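Pullulanase (Klebsiella oxytoca, PDB 2YOC) hydrolyses alpha-1,6-glucosidic linkages in pullulan and related branched alpha-glucans, as a glycosyl hydrolase exported through a type 2 secretion system. Local coordinates at residues B[405-413]-B[944-954]; B[979-989]-B[1058-1067]. One frame throughout, in Å; residues are numbered along the deposited sequence.

Interaction 1 of 2, residues B[405-413]-B[944-954]. With SO4 (sulfate ion), chain C.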
loop_
_atom_site.group_PDB
_atom_site.type_symbol
_atom_site.label_atom_id
_atom_site.label_comp_id
_atom_site.label_asym_id
_atom_site.label_seq_id
_atom_site.Cartn_x
_atom_site.Cartn_y
_atom_site.Cartn_z
ATOM N N THR B 405 5.379 30.554 -23.835
ATOM C CA THR B 405 5.138 30.124 -22.468
ATOM C C THR B 405 4.590 28.696 -22.378
ATOM O O THR B 405 4.166 28.104 -23.381
ATOM C CB THR B 405 4.225 31.128 -21.769
ATOM O OG1 THR B 405 2.881 30.910 -22.141
ATOM C CG2 THR B 405 4.580 32.551 -22.049
ATOM N N LYS B 406 4.581 28.146 -21.142
ATOM C CA LYS B 406 4.027 26.813 -20.860
ATOM C C LYS B 406 2.528 26.853 -21.247
ATOM O O LYS B 406 2.051 25.932 -21.920
ATOM C CB LYS B 406 4.238 26.424 -19.381
ATOM C CG LYS B 406 5.669 25.996 -19.076
ATOM C CD LYS B 406 5.962 26.006 -17.586
ATOM C CE LYS B 406 7.449 25.967 -17.350
ATOM N NZ LYS B 406 7.835 26.612 -16.067
ATOM N N ALA B 407 1.832 27.975 -20.916
ATOM C CA ALA B 407 0.443 28.186 -21.287
ATOM C C ALA B 407 0.298 28.239 -22.828
ATOM O O ALA B 407 -0.647 27.640 -23.370
ATOM C CB ALA B 407 -0.085 29.431 -20.645
ATOM N N ASP B 408 1.291 28.836 -23.542
ATOM C CA ASP B 408 1.307 28.849 -25.011
ATOM C C ASP B 408 1.439 27.423 -25.513
ATOM O O ASP B 408 0.627 27.003 -26.328
ATOM C CB ASP B 408 2.457 29.708 -25.565
ATOM C CG ASP B 408 2.368 31.172 -25.245
ATOM O OD1 ASP B 408 1.241 31.655 -24.967
ATOM O OD2 ASP B 408 3.418 31.841 -25.259
ATOM N N LEU B 409 2.420 26.669 -24.971
ATOM C CA LEU B 409 2.702 25.276 -25.321
ATOM C C LEU B 409 1.552 24.365 -25.082
ATOM O O LEU B 409 1.238 23.565 -25.945
ATOM C CB LEU B 409 3.878 24.738 -24.527
ATOM C CG LEU B 409 5.226 25.254 -24.862
ATOM C CD1 LEU B 409 6.210 24.733 -23.885
ATOM C CD2 LEU B 409 5.618 24.855 -26.260
ATOM N N ALA B 410 0.935 24.458 -23.899
ATOM C CA ALA B 410 -0.201 23.620 -23.511
ATOM C C ALA B 410 -1.368 23.681 -24.519
ATOM O O ALA B 410 -2.131 22.718 -24.622
ATOM C CB ALA B 410 -0.684 24.005 -22.114
ATOM N N LYS B 411 -1.466 24.793 -25.289
ATOM C CA LYS B 411 -2.511 24.969 -26.293
ATOM C C LYS B 411 -2.338 24.057 -27.482
ATOM O O LYS B 411 -3.324 23.810 -28.181
ATOM C CB LYS B 411 -2.659 26.445 -26.689
ATOM C CG LYS B 411 -3.532 27.219 -25.697
ATOM C CD LYS B 411 -3.011 28.608 -25.379
ATOM C CE LYS B 411 -3.708 29.273 -24.192
ATOM N NZ LYS B 411 -3.341 28.701 -22.854
HETATM N N MSE B 412 -1.107 23.498 -27.662
HETATM C CA MSE B 412 -0.702 22.573 -28.732
HETATM C C MSE B 412 -1.668 21.406 -28.962
HETATM O O MSE B 412 -1.878 20.585 -28.066
HETATM C CB MSE B 412 0.723 22.060 -28.483
HETATM C CG MSE B 412 1.452 21.580 -29.728
HETATM SE SE MSE B 412 3.274 20.939 -29.309
HETATM C CE MSE B 412 4.152 22.696 -29.043
ATOM N N THR B 413 -2.245 21.348 -30.190
ATOM C CA THR B 413 -3.190 20.321 -30.643
ATOM C C THR B 413 -2.665 19.735 -31.969
ATOM O O THR B 413 -2.863 20.315 -33.042
ATOM C CB THR B 413 -4.607 20.929 -30.673
ATOM O OG1 THR B 413 -4.974 21.224 -29.337
ATOM C CG2 THR B 413 -5.637 19.995 -31.220
ATOM N N ARG B 944 -11.453 23.166 -26.207
ATOM C CA ARG B 944 -10.047 23.243 -25.768
ATOM C C ARG B 944 -9.527 24.669 -25.905
ATOM O O ARG B 944 -8.867 25.167 -24.983
ATOM C CB ARG B 944 -9.196 22.261 -26.590
ATOM C CG ARG B 944 -7.711 22.283 -26.284
ATOM C CD ARG B 944 -7.010 21.058 -26.801
ATOM N NE ARG B 944 -5.623 20.990 -26.344
ATOM C CZ ARG B 944 -5.212 20.369 -25.242
ATOM N NH1 ARG B 944 -6.083 19.743 -24.459
ATOM N NH2 ARG B 944 -3.921 20.360 -24.919
ATOM N N LYS B 945 -9.848 25.341 -27.043
ATOM C CA LYS B 945 -9.432 26.721 -27.267
ATOM C C LYS B 945 -10.397 27.768 -26.655
ATOM O O LYS B 945 -10.096 28.963 -26.684
ATOM C CB LYS B 945 -9.099 26.989 -28.756
ATOM C CG LYS B 945 -10.217 26.742 -29.764
ATOM C CD LYS B 945 -9.795 27.139 -31.168
ATOM C CE LYS B 945 -10.566 28.310 -31.721
ATOM N NZ LYS B 945 -11.749 27.856 -32.498
ATOM N N SER B 946 -11.530 27.319 -26.060
ATOM C CA SER B 946 -12.533 28.201 -25.464
ATOM C C SER B 946 -12.203 28.794 -24.096
ATOM O O SER B 946 -12.958 29.636 -23.630
ATOM C CB SER B 946 -13.900 27.530 -25.457
ATOM O OG SER B 946 -14.165 26.814 -24.264
ATOM N N SER B 947 -11.119 28.351 -23.425
ATOM C CA SER B 947 -10.756 28.885 -22.103
ATOM C C SER B 947 -9.298 28.672 -21.777
ATOM O O SER B 947 -8.791 27.565 -22.003
ATOM C CB SER B 947 -11.590 28.234 -21.004
ATOM O OG SER B 947 -11.226 28.798 -19.754
ATOM N N PRO B 948 -8.619 29.653 -21.129
ATOM C CA PRO B 948 -7.222 29.422 -20.737
ATOM C C PRO B 948 -7.113 28.364 -19.635
ATOM O O PRO B 948 -6.004 27.864 -19.385
ATOM C CB PRO B 948 -6.765 30.804 -20.264
ATOM C CG PRO B 948 -7.961 31.502 -19.840
ATOM C CD PRO B 948 -9.054 31.016 -20.753
ATOM N N LEU B 949 -8.278 28.027 -18.982
ATOM C CA LEU B 949 -8.399 27.046 -17.903
ATOM C C LEU B 949 -8.124 25.616 -18.349
ATOM O O LEU B 949 -7.689 24.804 -17.537
ATOM C CB LEU B 949 -9.755 27.157 -17.194
ATOM C CG LEU B 949 -10.042 28.453 -16.385
ATOM C CD1 LEU B 949 -11.464 28.464 -15.852
ATOM C CD2 LEU B 949 -9.049 28.653 -15.221
ATOM N N PHE B 950 -8.363 25.310 -19.627
ATOM C CA PHE B 950 -8.122 23.983 -20.193
ATOM C C PHE B 950 -6.626 23.689 -20.393
ATOM O O PHE B 950 -6.227 22.512 -20.441
ATOM C CB PHE B 950 -8.792 23.870 -21.563
ATOM C CG PHE B 950 -10.270 23.651 -21.492
ATOM C CD1 PHE B 950 -10.789 22.450 -21.020
ATOM C CD2 PHE B 950 -11.158 24.641 -21.902
ATOM C CE1 PHE B 950 -12.170 22.239 -20.972
ATOM C CE2 PHE B 950 -12.538 24.431 -21.834
ATOM C CZ PHE B 950 -13.034 23.229 -21.377
ATOM N N THR B 951 -5.827 24.757 -20.589
ATOM C CA THR B 951 -4.404 24.696 -20.920
ATOM C C THR B 951 -3.566 25.560 -19.968
ATOM O O THR B 951 -2.972 26.564 -20.383
ATOM C CB THR B 951 -4.226 25.101 -22.389
ATOM O OG1 THR B 951 -4.688 26.454 -22.551
ATOM C CG2 THR B 951 -4.947 24.147 -23.355
ATOM N N LEU B 952 -3.542 25.168 -18.678
ATOM C CA LEU B 952 -2.840 25.889 -17.613
ATOM C C LEU B 952 -1.330 25.956 -17.799
ATOM O O LEU B 952 -0.723 26.930 -17.338
ATOM C CB LEU B 952 -3.188 25.355 -16.220
ATOM C CG LEU B 952 -4.615 25.530 -15.696
ATOM C CD1 LEU B 952 -4.810 24.772 -14.387
ATOM C CD2 LEU B 952 -4.965 26.995 -15.491
ATOM N N GLY B 953 -0.733 24.937 -18.446
ATOM C CA GLY B 953 0.706 24.900 -18.699
ATOM C C GLY B 953 1.629 24.634 -17.516
ATOM O O GLY B 953 2.503 23.769 -17.621
ATOM N N ASP B 954 1.508 25.406 -16.401
ATOM C CA ASP B 954 2.373 25.218 -15.225
ATOM C C ASP B 954 1.833 24.135 -14.290
ATOM O O ASP B 954 0.669 24.209 -13.888
ATOM C CB ASP B 954 2.531 26.512 -14.424
ATOM C CG ASP B 954 3.493 27.528 -15.004
ATOM O OD1 ASP B 954 4.711 27.429 -14.706
ATOM O OD2 ASP B 954 3.017 28.492 -15.680
HETATM S S SO4 C . 6.127 30.410 -18.352
HETATM O O1 SO4 C . 5.633 31.791 -18.206
HETATM O O2 SO4 C . 6.484 29.871 -17.019
HETATM O O3 SO4 C . 5.057 29.601 -18.892
HETATM O O4 SO4 C . 7.294 30.375 -19.257
#

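Interaction 2 of 2, residues B[979-989]-B[1058-1067]. With CA (calcium ion), chain M; SO4 (sulfate ion), chain V.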
loop_
_atom_site.group_PDB
_atom_site.type_symbol
_atom_site.label_atom_id
_atom_site.label_comp_id
_atom_site.label_asym_id
_atom_site.label_seq_id
_atom_site.Cartn_x
_atom_site.Cartn_y
_atom_site.Cartn_z
ATOM N N THR B 979 -12.852 19.375 -12.359
ATOM C CA THR B 979 -13.166 20.752 -12.009
ATOM C C THR B 979 -11.897 21.611 -12.105
ATOM O O THR B 979 -10.843 21.163 -11.656
ATOM C CB THR B 979 -13.870 20.862 -10.632
ATOM O OG1 THR B 979 -12.941 20.665 -9.575
ATOM C CG2 THR B 979 -15.059 19.936 -10.481
ATOM N N VAL B 980 -11.992 22.823 -12.723
ATOM C CA VAL B 980 -10.866 23.757 -12.878
ATOM C C VAL B 980 -11.238 25.095 -12.257
ATOM O O VAL B 980 -12.176 25.748 -12.713
ATOM C CB VAL B 980 -10.347 23.914 -14.331
ATOM C CG1 VAL B 980 -9.104 24.800 -14.358
ATOM C CG2 VAL B 980 -10.050 22.546 -14.972
ATOM N N ASP B 981 -10.502 25.506 -11.218
ATOM C CA ASP B 981 -10.761 26.730 -10.485
ATOM C C ASP B 981 -10.196 27.967 -11.152
ATOM O O ASP B 981 -9.071 27.955 -11.647
ATOM C CB ASP B 981 -10.223 26.628 -9.040
ATOM C CG ASP B 981 -10.861 27.610 -8.069
ATOM O OD1 ASP B 981 -11.929 28.146 -8.391
ATOM O OD2 ASP B 981 -10.294 27.829 -6.970
ATOM N N ASP B 982 -10.981 29.061 -11.140
ATOM C CA ASP B 982 -10.564 30.395 -11.532
ATOM C C ASP B 982 -10.957 31.337 -10.411
ATOM O O ASP B 982 -10.794 32.562 -10.521
ATOM C CB ASP B 982 -11.098 30.828 -12.893
ATOM C CG ASP B 982 -10.233 31.913 -13.553
ATOM O OD1 ASP B 982 -8.974 31.853 -13.420
ATOM O OD2 ASP B 982 -10.805 32.822 -14.193
ATOM N N GLY B 983 -11.427 30.741 -9.307
ATOM C CA GLY B 983 -11.823 31.432 -8.086
ATOM C C GLY B 983 -10.666 32.059 -7.328
ATOM O O GLY B 983 -9.505 31.711 -7.520
HETATM N N MSE B 984 -10.990 32.988 -6.452
HETATM C CA MSE B 984 -10.085 33.752 -5.596
HETATM C C MSE B 984 -9.018 32.909 -4.839
HETATM O O MSE B 984 -7.911 33.402 -4.583
HETATM C CB MSE B 984 -10.910 34.699 -4.677
HETATM C CG MSE B 984 -11.000 34.340 -3.209
HETATM SE SE MSE B 984 -12.240 35.472 -2.244
HETATM C CE MSE B 984 -13.478 34.071 -1.730
ATOM N N LYS B 985 -9.350 31.656 -4.482
ATOM C CA LYS B 985 -8.428 30.861 -3.722
ATOM C C LYS B 985 -7.330 30.296 -4.585
ATOM O O LYS B 985 -6.280 29.943 -4.047
ATOM C CB LYS B 985 -9.167 29.795 -2.902
ATOM C CG LYS B 985 -9.545 30.279 -1.525
ATOM C CD LYS B 985 -10.679 29.461 -0.977
ATOM C CE LYS B 985 -10.237 28.622 0.190
ATOM N NZ LYS B 985 -10.850 29.087 1.475
ATOM N N ALA B 986 -7.550 30.228 -5.927
ATOM C CA ALA B 986 -6.578 29.727 -6.906
ATOM C C ALA B 986 -5.464 30.746 -7.158
ATOM O O ALA B 986 -4.296 30.381 -7.298
ATOM C CB ALA B 986 -7.277 29.402 -8.214
ATOM N N GLY B 987 -5.836 32.011 -7.217
ATOM C CA GLY B 987 -4.930 33.101 -7.512
ATOM C C GLY B 987 -5.613 34.135 -8.378
ATOM O O GLY B 987 -6.678 34.667 -8.025
ATOM N N ALA B 988 -5.025 34.374 -9.558
ATOM C CA ALA B 988 -5.506 35.370 -10.505
ATOM C C ALA B 988 -6.635 34.845 -11.378
ATOM O O ALA B 988 -6.742 33.629 -11.623
ATOM C CB ALA B 988 -4.354 35.846 -11.370
ATOM N N SER B 989 -7.482 35.776 -11.854
ATOM C CA SER B 989 -8.581 35.448 -12.746
ATOM C C SER B 989 -7.976 35.212 -14.105
ATOM O O SER B 989 -7.531 36.157 -14.719
ATOM C CB SER B 989 -9.616 36.573 -12.771
ATOM O OG SER B 989 -10.256 36.644 -14.036
ATOM N N GLN B 1058 -18.588 34.206 -14.327
ATOM C CA GLN B 1058 -18.062 35.179 -13.387
ATOM C C GLN B 1058 -18.995 36.343 -13.300
ATOM O O GLN B 1058 -19.489 36.826 -14.325
ATOM C CB GLN B 1058 -16.660 35.656 -13.820
ATOM C CG GLN B 1058 -15.879 36.348 -12.702
ATOM C CD GLN B 1058 -14.755 37.181 -13.232
ATOM O OE1 GLN B 1058 -13.811 36.682 -13.850
ATOM N NE2 GLN B 1058 -14.823 38.474 -12.983
ATOM N N GLY B 1059 -19.182 36.811 -12.071
ATOM C CA GLY B 1059 -20.046 37.923 -11.756
ATOM C C GLY B 1059 -19.332 39.194 -12.113
ATOM O O GLY B 1059 -18.472 39.254 -13.017
ATOM N N GLU B 1060 -19.622 40.181 -11.364
ATOM C CA GLU B 1060 -19.025 41.466 -11.628
ATOM C C GLU B 1060 -17.553 41.567 -11.118
ATOM O O GLU B 1060 -16.932 42.604 -11.289
ATOM C CB GLU B 1060 -19.995 42.563 -11.102
ATOM C CG GLU B 1060 -20.711 42.274 -9.770
ATOM C CD GLU B 1060 -21.964 41.397 -9.693
ATOM O OE1 GLU B 1060 -22.668 41.201 -10.715
ATOM O OE2 GLU B 1060 -22.233 40.891 -8.580
ATOM N N ALA B 1061 -17.037 40.469 -10.515
ATOM C CA ALA B 1061 -15.744 40.312 -9.865
ATOM C C ALA B 1061 -15.443 38.823 -9.632
ATOM O O ALA B 1061 -16.368 37.990 -9.605
ATOM C CB ALA B 1061 -15.767 41.023 -8.530
ATOM N N GLN B 1062 -14.144 38.470 -9.496
ATOM C CA GLN B 1062 -13.699 37.090 -9.249
ATOM C C GLN B 1062 -14.247 36.629 -7.907
ATOM O O GLN B 1062 -13.882 37.182 -6.867
ATOM C CB GLN B 1062 -12.182 37.022 -9.208
ATOM C CG GLN B 1062 -11.622 35.599 -9.270
ATOM C CD GLN B 1062 -10.187 35.543 -8.773
ATOM O OE1 GLN B 1062 -9.694 36.426 -8.038
ATOM N NE2 GLN B 1062 -9.486 34.486 -9.141
ATOM N N GLY B 1063 -15.150 35.662 -7.944
ATOM C CA GLY B 1063 -15.718 35.117 -6.719
ATOM C C GLY B 1063 -14.969 33.882 -6.322
ATOM O O GLY B 1063 -13.892 33.643 -6.851
ATOM N N ALA B 1064 -15.489 33.111 -5.371
ATOM C CA ALA B 1064 -14.887 31.819 -5.015
ATOM C C ALA B 1064 -15.467 30.889 -6.068
ATOM O O ALA B 1064 -16.638 31.052 -6.459
ATOM C CB ALA B 1064 -15.340 31.395 -3.638
ATOM N N GLY B 1065 -14.652 30.027 -6.623
ATOM C CA GLY B 1065 -15.145 29.207 -7.720
ATOM C C GLY B 1065 -15.368 27.787 -7.302
ATOM O O GLY B 1065 -16.317 27.487 -6.563
ATOM N N LEU B 1066 -14.459 26.915 -7.762
ATOM C CA LEU B 1066 -14.446 25.494 -7.474
ATOM C C LEU B 1066 -13.104 25.166 -6.812
ATOM O O LEU B 1066 -12.256 24.526 -7.445
ATOM C CB LEU B 1066 -14.651 24.705 -8.769
ATOM C CG LEU B 1066 -15.874 25.078 -9.610
ATOM C CD1 LEU B 1066 -15.909 24.296 -10.896
ATOM C CD2 LEU B 1066 -17.171 24.909 -8.836
ATOM N N PRO B 1067 -12.862 25.647 -5.550
ATOM C CA PRO B 1067 -11.583 25.373 -4.889
ATOM C C PRO B 1067 -11.287 23.886 -4.684
ATOM O O PRO B 1067 -12.205 23.098 -4.369
ATOM C CB PRO B 1067 -11.716 26.122 -3.567
ATOM C CG PRO B 1067 -13.114 26.161 -3.315
ATOM C CD PRO B 1067 -13.734 26.411 -4.643
HETATM CA CA CA M . -12.104 34.561 -13.500
HETATM S S SO4 V . -1.050 33.670 -9.566
HETATM O O1 SO4 V . -0.843 35.032 -10.055
HETATM O O2 SO4 V . -1.106 33.728 -8.086
HETATM O O3 SO4 V . -2.305 33.120 -10.130
HETATM O O4 SO4 V . 0.065 32.791 -10.002
#

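Interaction 1 of 2, residues B[405-413]-B[944-954]
Lys411 reaches Thr951 through a hydrogen bond from NZ to Thr951 OG1 of 2.6 Å. The CB of Lys411 points away from 944-954, but its chain bends at chi2 and again at chi4 (73°), crosses that of Thr951 at about a right angle and ends with NZ on OG1. The same NZ donates to Ala407 O at 2.9 Å, from above that carbonyl's plane, so one lysine ties the helix 406-410 to the loop beside it. At the other end, Lys406 runs out extended beyond CG and crosses Asp954 to form a long salt bridge, NZ to OD1 3.5 Å. A sulfate, probably from the crystallisation liquor, accepts from Lys406 N (O3, 2.7 Å) at the start of this helix, where Thr405 and Asp408 form a capping box. The Arg944 and Thr413 side chains run antiparallel alongside one another, and Arg944 NH2 lies 3.0 Å from Ala410 O. Arg944 NH1 donates to the carbonyls of Met855 and Gly857, and NH2 to that of Gly859. The methyl CG2 of Thr951 lies 4.1 Å above the centre of that guanidinium plane. The packing centres on Ala410, whose CB sits 3.7 Å from Thr951 CB, and on Gly953, whose backbone lies close against Ala407 with no side chain between them. The contact thus rests on close packing of Ala410, Thr951 and Gly953, with one lysine hydrogen bond and a salt bridge at the exposed Lys406, while the charge of Arg944 is probably met largely by the 855-859 carbonyls.

Interaction 2 of 2, residues B[979-989]-B[1058-1067]
Gln1062 reaches from its loop into the turn 982-989, its CG anti to the backbone N (chi1 -167°) and the chain extended beyond it. CB points toward that turn; CG passes 3.4 Å from Asp982 O and also nears Ser989 CB. CD lies beside Met984 N, and OE1 comes within 3.6 Å of Met984 CA. At the tip, NE2 gives two nearly straight hydrogen bonds, to Asp982 O (2.7 Å) and Gly987 O (3.0 Å). Both acceptors lie in the amide plane, which fixes the rotation of the group. The backbone adds Met984 N to Gly1063 O at 3.0 Å. Asp981 OD1 accepts from Gly983 N, an Asx turn, and from Leu1066 N (2.9 Å), the two donors arriving from opposite faces of the carboxylate. Farther out, Met984 CE packs on Ala1064 CB. Nearby, without Gln1062 as a ligand, a calcium ion is bound by Asp982 OD2 (2.3 Å), Ser989 OG and Gln1058 OE1, with Asp991 and Leu994 completing the site through their carbonyl oxygens. Asp982 OD1 accepts from Leu990 N and forms a salt bridge with Arg961. The arrangement is a calcium site bridging two loops at the end of an antiparallel beta-sheet, here in the C-terminal domain of the pullulanase.

Overall arrangement
Both contacts lie on the same side of the chain's centre, about 18 Å apart between their centres, and each mixes buried with exposed residues. Interaction 1 is nearer the middle of the molecule and joins the eight-stranded parallel (beta/alpha)8 barrel to the loop between helices 927-945 and 955-961; interaction 2 lies farther out, in the C-terminal domain, and a second subunit hydrogen-bonds to it. They meet through Leu949, which packs on Val980 and Asp982, while Ser947 bonds to the calcium ligand Asp991. Their chemistry differs accordingly: two lysines, with Arg944 lying alongside, bridge 405-413 and 944-954, whereas 979-989 and 1058-1067 are held by a metal, an amide and backbone bonds.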